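Local coordinates for beta-ketoacyl-[acyl-carrier-protein] synthase FabY (Pseudomonas aeruginosa, PDB 4CW4), which catalyses the first condensation of fatty acid synthesis, joining acetyl-CoA to malonyl-ACP with loss of carbon dioxide to give acetoacetyl-ACP, at residues N261-T265 with T279-T283; F435-H439 with Q486-A490; A490-F494 with L530-I535. One frame throughout, in Å; residues are numbered along the deposited sequence.

Contact 1: residues N261-T265 with T279-T283; sequences NSMPT and TGSIT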
loop_
_atom_site.group_PDB
_atom_site.type_symbol
_atom_site.label_atom_id
_atom_site.label_comp_id
_atom_site.label_asym_id
_atom_site.label_seq_id
_atom_site.Cartn_x
_atom_site.Cartn_y
_atom_site.Cartn_z
ATOM N N ASN A 261 3.071 3.258 -4.456
ATOM C CA ASN A 261 1.624 3.375 -4.227
ATOM C C ASN A 261 1.242 4.431 -3.203
ATOM O O ASN A 261 0.075 4.800 -3.119
ATOM C CB ASN A 261 0.988 2.009 -3.920
ATOM C CG ASN A 261 0.951 1.690 -2.451
ATOM O OD1 ASN A 261 1.922 1.876 -1.718
ATOM N ND2 ASN A 261 -0.194 1.187 -2.013
ATOM N N SER A 262 2.222 4.920 -2.442
ATOM C CA SER A 262 1.977 6.010 -1.491
ATOM C C SER A 262 2.022 7.399 -2.101
ATOM O O SER A 262 1.663 8.376 -1.449
ATOM C CB SER A 262 2.991 5.951 -0.349
ATOM O OG SER A 262 4.318 6.121 -0.853
ATOM N N MET A 263 2.475 7.502 -3.344
ATOM C CA MET A 263 2.718 8.816 -3.917
ATOM C C MET A 263 1.486 9.705 -4.090
ATOM O O MET A 263 1.621 10.923 -3.995
ATOM C CB MET A 263 3.540 8.701 -5.200
ATOM C CG MET A 263 4.975 8.356 -4.876
ATOM S SD MET A 263 5.892 9.842 -4.344
ATOM C CE MET A 263 7.159 9.132 -3.294
ATOM N N PRO A 264 0.283 9.128 -4.313
ATOM C CA PRO A 264 -0.898 10.003 -4.309
ATOM C C PRO A 264 -1.071 10.740 -2.975
ATOM O O PRO A 264 -1.524 11.869 -2.959
ATOM C CB PRO A 264 -2.054 9.027 -4.559
ATOM C CG PRO A 264 -1.429 7.974 -5.430
ATOM C CD PRO A 264 -0.050 7.785 -4.811
ATOM N N THR A 265 -0.687 10.093 -1.882
ATOM C CA THR A 265 -0.693 10.667 -0.540
ATOM C C THR A 265 0.489 11.626 -0.351
ATOM O O THR A 265 0.330 12.763 0.099
ATOM C CB THR A 265 -0.544 9.522 0.493
ATOM O OG1 THR A 265 -1.505 8.509 0.180
ATOM C CG2 THR A 265 -0.723 10.045 1.914
ATOM N N THR A 279 0.254 10.636 8.147
ATOM C CA THR A 279 0.112 10.241 6.778
ATOM C C THR A 279 0.142 8.732 6.698
ATOM O O THR A 279 0.553 8.059 7.637
ATOM C CB THR A 279 1.202 10.915 5.919
ATOM O OG1 THR A 279 0.886 10.765 4.527
ATOM C CG2 THR A 279 2.599 10.376 6.235
ATOM N N GLY A 280 -0.325 8.189 5.584
ATOM C CA GLY A 280 -0.276 6.763 5.366
ATOM C C GLY A 280 -1.086 6.417 4.135
ATOM O O GLY A 280 -1.912 7.205 3.699
ATOM N N SER A 281 -0.843 5.231 3.583
ATOM C CA SER A 281 -1.574 4.740 2.429
ATOM C C SER A 281 -1.939 3.304 2.702
ATOM O O SER A 281 -1.061 2.449 2.750
ATOM C CB SER A 281 -0.713 4.823 1.165
ATOM O OG SER A 281 -0.252 6.146 0.907
ATOM N N ILE A 282 -3.238 3.051 2.869
ATOM C CA ILE A 282 -3.722 1.742 3.278
ATOM C C ILE A 282 -4.387 1.052 2.114
ATOM O O ILE A 282 -5.232 1.635 1.468
ATOM C CB ILE A 282 -4.685 1.847 4.457
ATOM C CG1 ILE A 282 -4.085 2.780 5.508
ATOM C CG2 ILE A 282 -4.966 0.467 5.037
ATOM C CD1 ILE A 282 -4.884 2.910 6.765
ATOM N N THR A 283 -3.958 -0.167 1.792
ATOM C CA THR A 283 -4.615 -0.942 0.746
ATOM C C THR A 283 -5.362 -2.170 1.266
ATOM O O THR A 283 -5.000 -2.787 2.274
ATOM C CB THR A 283 -3.624 -1.362 -0.356
ATOM O OG1 THR A 283 -2.496 -2.021 0.224
ATOM C CG2 THR A 283 -3.136 -0.166 -1.106
HETATM O O HOH W 1 -0.370 0.209 0.823
#

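Contact 2: residues F435-H439 with Q486-A490; sequences FVHAH and QLISA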
loop_
_atom_site.group_PDB
_atom_site.type_symbol
_atom_site.label_atom_id
_atom_site.label_comp_id
_atom_site.label_asym_id
_atom_site.label_seq_id
_atom_site.Cartn_x
_atom_site.Cartn_y
_atom_site.Cartn_z
ATOM N N PHE A 435 -30.232 3.115 2.876
ATOM C CA PHE A 435 -30.001 2.497 1.576
ATOM C C PHE A 435 -28.582 1.945 1.519
ATOM O O PHE A 435 -27.730 2.276 2.356
ATOM C CB PHE A 435 -30.319 3.459 0.414
ATOM C CG PHE A 435 -29.377 4.645 0.264
ATOM C CD1 PHE A 435 -29.353 5.681 1.193
ATOM C CD2 PHE A 435 -28.568 4.755 -0.865
ATOM C CE1 PHE A 435 -28.508 6.784 1.013
ATOM C CE2 PHE A 435 -27.724 5.842 -1.037
ATOM C CZ PHE A 435 -27.702 6.857 -0.098
ATOM N N VAL A 436 -28.353 1.085 0.535
ATOM C CA VAL A 436 -27.067 0.434 0.363
ATOM C C VAL A 436 -26.452 0.855 -0.961
ATOM O O VAL A 436 -27.072 0.769 -2.023
ATOM C CB VAL A 436 -27.210 -1.107 0.360
ATOM C CG1 VAL A 436 -25.843 -1.785 0.131
ATOM C CG2 VAL A 436 -27.859 -1.611 1.641
ATOM N N HIS A 437 -25.226 1.344 -0.887
ATOM C CA HIS A 437 -24.367 1.474 -2.054
ATOM C C HIS A 437 -23.664 0.141 -2.211
ATOM O O HIS A 437 -22.643 -0.136 -1.562
ATOM C CB HIS A 437 -23.384 2.639 -1.900
ATOM C CG HIS A 437 -23.734 3.794 -2.777
ATOM N ND1 HIS A 437 -23.391 3.823 -4.107
ATOM C CD2 HIS A 437 -24.464 4.917 -2.543
ATOM C CE1 HIS A 437 -23.885 4.917 -4.658
ATOM N NE2 HIS A 437 -24.536 5.601 -3.728
ATOM N N ALA A 438 -24.239 -0.696 -3.067
ATOM C CA ALA A 438 -23.735 -2.032 -3.265
ATOM C C ALA A 438 -22.402 -1.988 -3.962
ATOM O O ALA A 438 -22.138 -1.116 -4.777
ATOM C CB ALA A 438 -24.693 -2.846 -4.093
ATOM N N HIS A 439 -21.586 -2.971 -3.645
ATOM C CA HIS A 439 -20.329 -3.168 -4.336
ATOM C C HIS A 439 -20.623 -3.272 -5.831
ATOM O O HIS A 439 -20.010 -2.584 -6.631
ATOM C CB HIS A 439 -19.633 -4.418 -3.826
ATOM C CG HIS A 439 -18.334 -4.687 -4.503
ATOM N ND1 HIS A 439 -17.273 -3.808 -4.440
ATOM C CD2 HIS A 439 -17.923 -5.727 -5.270
ATOM C CE1 HIS A 439 -16.256 -4.306 -5.124
ATOM N NE2 HIS A 439 -16.632 -5.458 -5.654
ATOM N N GLN A 486 -18.488 5.492 -4.534
ATOM C CA GLN A 486 -19.728 5.162 -3.820
ATOM C C GLN A 486 -20.107 6.228 -2.793
ATOM O O GLN A 486 -21.240 6.720 -2.778
ATOM C CB GLN A 486 -19.627 3.787 -3.139
ATOM C CG GLN A 486 -19.470 2.604 -4.083
ATOM C CD GLN A 486 -19.156 1.318 -3.313
ATOM O OE1 GLN A 486 -18.053 1.128 -2.806
ATOM N NE2 GLN A 486 -20.119 0.455 -3.208
ATOM N N LEU A 487 -19.176 6.561 -1.906
ATOM C CA LEU A 487 -19.433 7.537 -0.849
ATOM C C LEU A 487 -19.873 8.870 -1.437
ATOM O O LEU A 487 -20.846 9.456 -0.996
ATOM C CB LEU A 487 -18.184 7.721 0.036
ATOM C CG LEU A 487 -18.331 8.818 1.118
ATOM C CD1 LEU A 487 -19.554 8.587 1.954
ATOM C CD2 LEU A 487 -17.085 8.920 2.027
ATOM N N ILE A 488 -19.193 9.331 -2.465
ATOM C CA ILE A 488 -19.511 10.647 -2.977
ATOM C C ILE A 488 -20.882 10.646 -3.647
ATOM O O ILE A 488 -21.652 11.598 -3.483
ATOM C CB ILE A 488 -18.375 11.167 -3.857
ATOM C CG1 ILE A 488 -17.237 11.646 -2.946
ATOM C CG2 ILE A 488 -18.854 12.292 -4.765
ATOM C CD1 ILE A 488 -16.017 12.045 -3.666
ATOM N N SER A 489 -21.210 9.579 -4.363
ATOM C CA SER A 489 -22.556 9.463 -4.909
ATOM C C SER A 489 -23.607 9.484 -3.798
ATOM O O SER A 489 -24.641 10.149 -3.926
ATOM C CB SER A 489 -22.706 8.205 -5.743
ATOM O OG SER A 489 -24.046 8.107 -6.177
ATOM N N ALA A 490 -23.321 8.788 -2.698
ATOM C CA ALA A 490 -24.249 8.758 -1.572
ATOM C C ALA A 490 -24.580 10.169 -1.095
ATOM O O ALA A 490 -25.721 10.471 -0.723
ATOM C CB ALA A 490 -23.685 7.940 -0.422
HETATM O O HOH W 2 -26.291 7.601 -4.578
HETATM O O HOH W 3 -16.629 -1.091 -3.946
#

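Contact 3: residues A490-F494 with L530-I535; sequences ALGTF and LEVCFI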
loop_
_atom_site.group_PDB
_atom_site.type_symbol
_atom_site.label_atom_id
_atom_site.label_comp_id
_atom_site.label_asym_id
_atom_site.label_seq_id
_atom_site.Cartn_x
_atom_site.Cartn_y
_atom_site.Cartn_z
ATOM N N ALA A 490 -23.321 8.788 -2.698
ATOM C CA ALA A 490 -24.249 8.758 -1.572
ATOM C C ALA A 490 -24.580 10.169 -1.095
ATOM O O ALA A 490 -25.721 10.471 -0.723
ATOM C CB ALA A 490 -23.685 7.940 -0.422
ATOM N N LEU A 491 -23.585 11.045 -1.102
ATOM C CA LEU A 491 -23.787 12.393 -0.606
ATOM C C LEU A 491 -24.767 13.140 -1.489
ATOM O O LEU A 491 -25.499 14.006 -1.027
ATOM C CB LEU A 491 -22.462 13.145 -0.554
ATOM C CG LEU A 491 -21.360 12.500 0.305
ATOM C CD1 LEU A 491 -20.161 13.431 0.394
ATOM C CD2 LEU A 491 -21.899 12.134 1.703
ATOM N N GLY A 492 -24.756 12.799 -2.769
ATOM C CA GLY A 492 -25.685 13.369 -3.719
ATOM C C GLY A 492 -27.113 12.938 -3.448
ATOM O O GLY A 492 -28.051 13.732 -3.582
ATOM N N THR A 493 -27.304 11.669 -3.092
ATOM C CA THR A 493 -28.640 11.214 -2.680
ATOM C C THR A 493 -29.150 12.017 -1.479
ATOM O O THR A 493 -30.316 12.403 -1.441
ATOM C CB THR A 493 -28.656 9.703 -2.414
ATOM O OG1 THR A 493 -28.451 9.029 -3.655
ATOM C CG2 THR A 493 -29.983 9.229 -1.770
ATOM N N PHE A 494 -28.296 12.256 -0.492
ATOM C CA PHE A 494 -28.698 13.089 0.633
ATOM C C PHE A 494 -29.107 14.499 0.170
ATOM O O PHE A 494 -30.095 15.054 0.653
ATOM C CB PHE A 494 -27.566 13.204 1.671
ATOM C CG PHE A 494 -27.252 11.934 2.410
ATOM C CD1 PHE A 494 -28.227 11.009 2.715
ATOM C CD2 PHE A 494 -25.945 11.677 2.795
ATOM C CE1 PHE A 494 -27.910 9.843 3.387
ATOM C CE2 PHE A 494 -25.629 10.532 3.463
ATOM C CZ PHE A 494 -26.620 9.611 3.766
ATOM N N LEU A 530 -33.888 9.641 2.782
ATOM C CA LEU A 530 -32.909 8.668 3.230
ATOM C C LEU A 530 -31.907 9.372 4.140
ATOM O O LEU A 530 -31.446 10.474 3.830
ATOM C CB LEU A 530 -32.236 8.027 2.020
ATOM C CG LEU A 530 -33.136 7.122 1.194
ATOM C CD1 LEU A 530 -32.558 6.910 -0.198
ATOM C CD2 LEU A 530 -33.364 5.806 1.909
ATOM N N GLU A 531 -31.597 8.744 5.273
ATOM C CA GLU A 531 -30.789 9.361 6.325
ATOM C C GLU A 531 -29.477 8.643 6.564
ATOM O O GLU A 531 -28.583 9.212 7.162
ATOM C CB GLU A 531 -31.550 9.410 7.656
ATOM C CG GLU A 531 -32.937 10.062 7.596
ATOM C CD GLU A 531 -32.912 11.568 7.405
ATOM O OE1 GLU A 531 -31.850 12.150 7.110
ATOM O OE2 GLU A 531 -33.997 12.177 7.535
ATOM N N VAL A 532 -29.384 7.395 6.114
ATOM C CA VAL A 532 -28.209 6.573 6.362
ATOM C C VAL A 532 -27.863 5.788 5.113
ATOM O O VAL A 532 -28.743 5.206 4.494
ATOM C CB VAL A 532 -28.475 5.577 7.489
ATOM C CG1 VAL A 532 -27.276 4.613 7.695
ATOM C CG2 VAL A 532 -28.811 6.315 8.763
ATOM N N CYS A 533 -26.573 5.768 4.758
ATOM C CA CYS A 533 -26.102 4.919 3.673
ATOM C C CYS A 533 -25.049 3.943 4.172
ATOM O O CYS A 533 -24.120 4.327 4.904
ATOM C CB CYS A 533 -25.487 5.741 2.544
ATOM S SG CYS A 533 -25.011 4.730 1.116
ATOM N N PHE A 534 -25.198 2.688 3.760
ATOM C CA PHE A 534 -24.186 1.666 3.968
ATOM C C PHE A 534 -23.404 1.496 2.669
ATOM O O PHE A 534 -23.963 1.090 1.636
ATOM C CB PHE A 534 -24.860 0.366 4.364
ATOM C CG PHE A 534 -25.677 0.494 5.619
ATOM C CD1 PHE A 534 -25.056 0.563 6.842
ATOM C CD2 PHE A 534 -27.052 0.580 5.567
ATOM C CE1 PHE A 534 -25.779 0.692 7.993
ATOM C CE2 PHE A 534 -27.784 0.720 6.718
ATOM C CZ PHE A 534 -27.149 0.777 7.936
ATOM N N ILE A 535 -22.117 1.832 2.727
ATOM C CA ILE A 535 -21.210 1.670 1.593
ATOM C C ILE A 535 -20.579 0.280 1.688
ATOM O O ILE A 535 -19.935 -0.030 2.698
ATOM C CB ILE A 535 -20.076 2.714 1.629
ATOM C CG1 ILE A 535 -20.601 4.150 1.785
ATOM C CG2 ILE A 535 -19.214 2.590 0.385
ATOM C CD1 ILE A 535 -21.499 4.632 0.721
#

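Contact 1: residues N261-T265 with T279-T283
Thr265 lies against the strand with both branches of its side chain. Its CG2, anti to the backbone N because chi1 is -50°, is 3.2 Å from Thr279 OG1 and also touches the carbonyl oxygen of Gly280, while its OG1 meets Ser281 OG in a hydrogen bond of 2.8 Å, the one direct polar link between 261-265 and 279-283. Ser281 OG is pressed on from a second quarter by Ser262 CA, 3.3 Å away. Thr279 OG1 takes its own hydrogen bond from Asn269 ND2, further along helix 263-273. At the other end Asn261 and Thr283 approach from opposite directions, ND2 3.4 Å from CG2, and a water accepts from Asn261 ND2 at 3.0 Å and donates to Ser281 O and Thr283 OG1, knitting three residues together. Asn261 OD1 turns to Thr283 OG1 of the second subunit, a bond repeated the other way round by the dimer. Strand 278-283 ends three residues before Cys286, the inferred active-site cysteine, and its residues Ser281 to Thr283 pair antiparallel with a strand of the second subunit: the continuous sheet across the dimer interface that is characteristic of thiolase-fold ketosynthases.

Contact 2: residues F435-H439 with Q486-A490
His437 lays one face of its imidazole on the backbone of helix residues 486-490: Gln486 O stands 3.5 Å above the ring plane, over the centre. That oxygen also accepts the helical bond from Ala490 N, so the ring rests on a carbonyl already engaged. His437 CD2 meets Ala490 CB at 3.8 Å, and across the ring ND1 lies beside Gln486 CB. The Gln486 chain runs past the histidine in the opposite direction, its amide plane 81° from the ring. Phe435, two residues earlier on the same side of the strand, brings CZ to 4.2 Å from Ala490 CB and turns its ring edge to Ala490 O. Strand and helix axes pass 9.5 Å apart at 144° between their directions, a helix of the central layer packed on the sheet of the C-terminal half of the five-layered thiolase fold; the chain continues to His439, predicted to be one of the two active-site histidines and close to His477 and Cys286. Polar contacts run largely through water. One water, in the plane of the His437 ring, is 2.8 Å from NE2 and hydrogen-bonds Ser489 OG as well. A second, in the plane of the His439 ring, bonds ND1 at 2.8 Å and donates to Gln486 OE1 at 2.9 Å, making the glutamine a second-shell partner of that histidine. Extended beyond CG (chi2 171°), the Gln486 chain carries its amide to the backbone just before His439, where NE2 donates to Asn536 O and lies 3.0 Å from Ala438 O.

Contact 3: residues A490-F494 with L530-I535
Phe494 runs its ring edge along the backbone from Leu530 to Cys533. CB leaves the helix alongside strand 532-535 rather than straight at it, and with chi1 at -68° CG stands beside the backbone N, which turns the ring toward the strand. CD1 then comes 3.4 Å from Leu530 O, a carbonyl oxygen near the plane of the ring at its edge. CE1 touches the same oxygen and lies 3.7 Å from Glu531 C. CZ, the far end, meets Cys533 with its backbone N near the ring plane and its CB 4.2 Å away. Ala490 O stands 3.7 Å off one face of the ring, toward its rim, and also accepts the helical bond from Phe494 N. Helix and strand axes run 9.4 Å apart and nearly antiparallel, at 167°: helix 482-496 is laid along strand 532-539 as part of the central helix layer of the alpha-beta-alpha-beta-alpha thiolase fold. Further along the strand, Ala490 CB rests on Cys533 SG, at 3.8 Å, and on Ile535 CD1, at 4.1 Å; the cysteine's chi1 of -175° swings SG away from the backbone N and onto this methyl. At the other end Thr493 CG2 packs on Leu530 CD1 at 3.8 Å, while Thr493 OG1 is engaged by Ile498 O. The Glu531 side chain starts out away from the helix, and its carboxylate forms a salt bridge with Arg553 and a hydrogen bond with Ser551.

In the fold
From the N terminus, contact 1 comes first: it closes a short excursion, mostly helix 263-273, that returns to strand 278-283 at the dimer interface. It is complete before contact 2 opens, its centre about 23 Å from that of contact 2 and 26 Å from that of contact 3. Contact 2 closes a longer excursion, from strand 434-437 out to helix 482-496; contact 3 starts where it ends, at the shared Ala490, and brings the chain back to strand 532-539. Contacts 2 and 3 thus follow in series without nesting, and strands 434-437 and 532-539, parallel neighbours, share one helix. Phe435 packs on both Cys533 and Thr493, joining the two contacts directly.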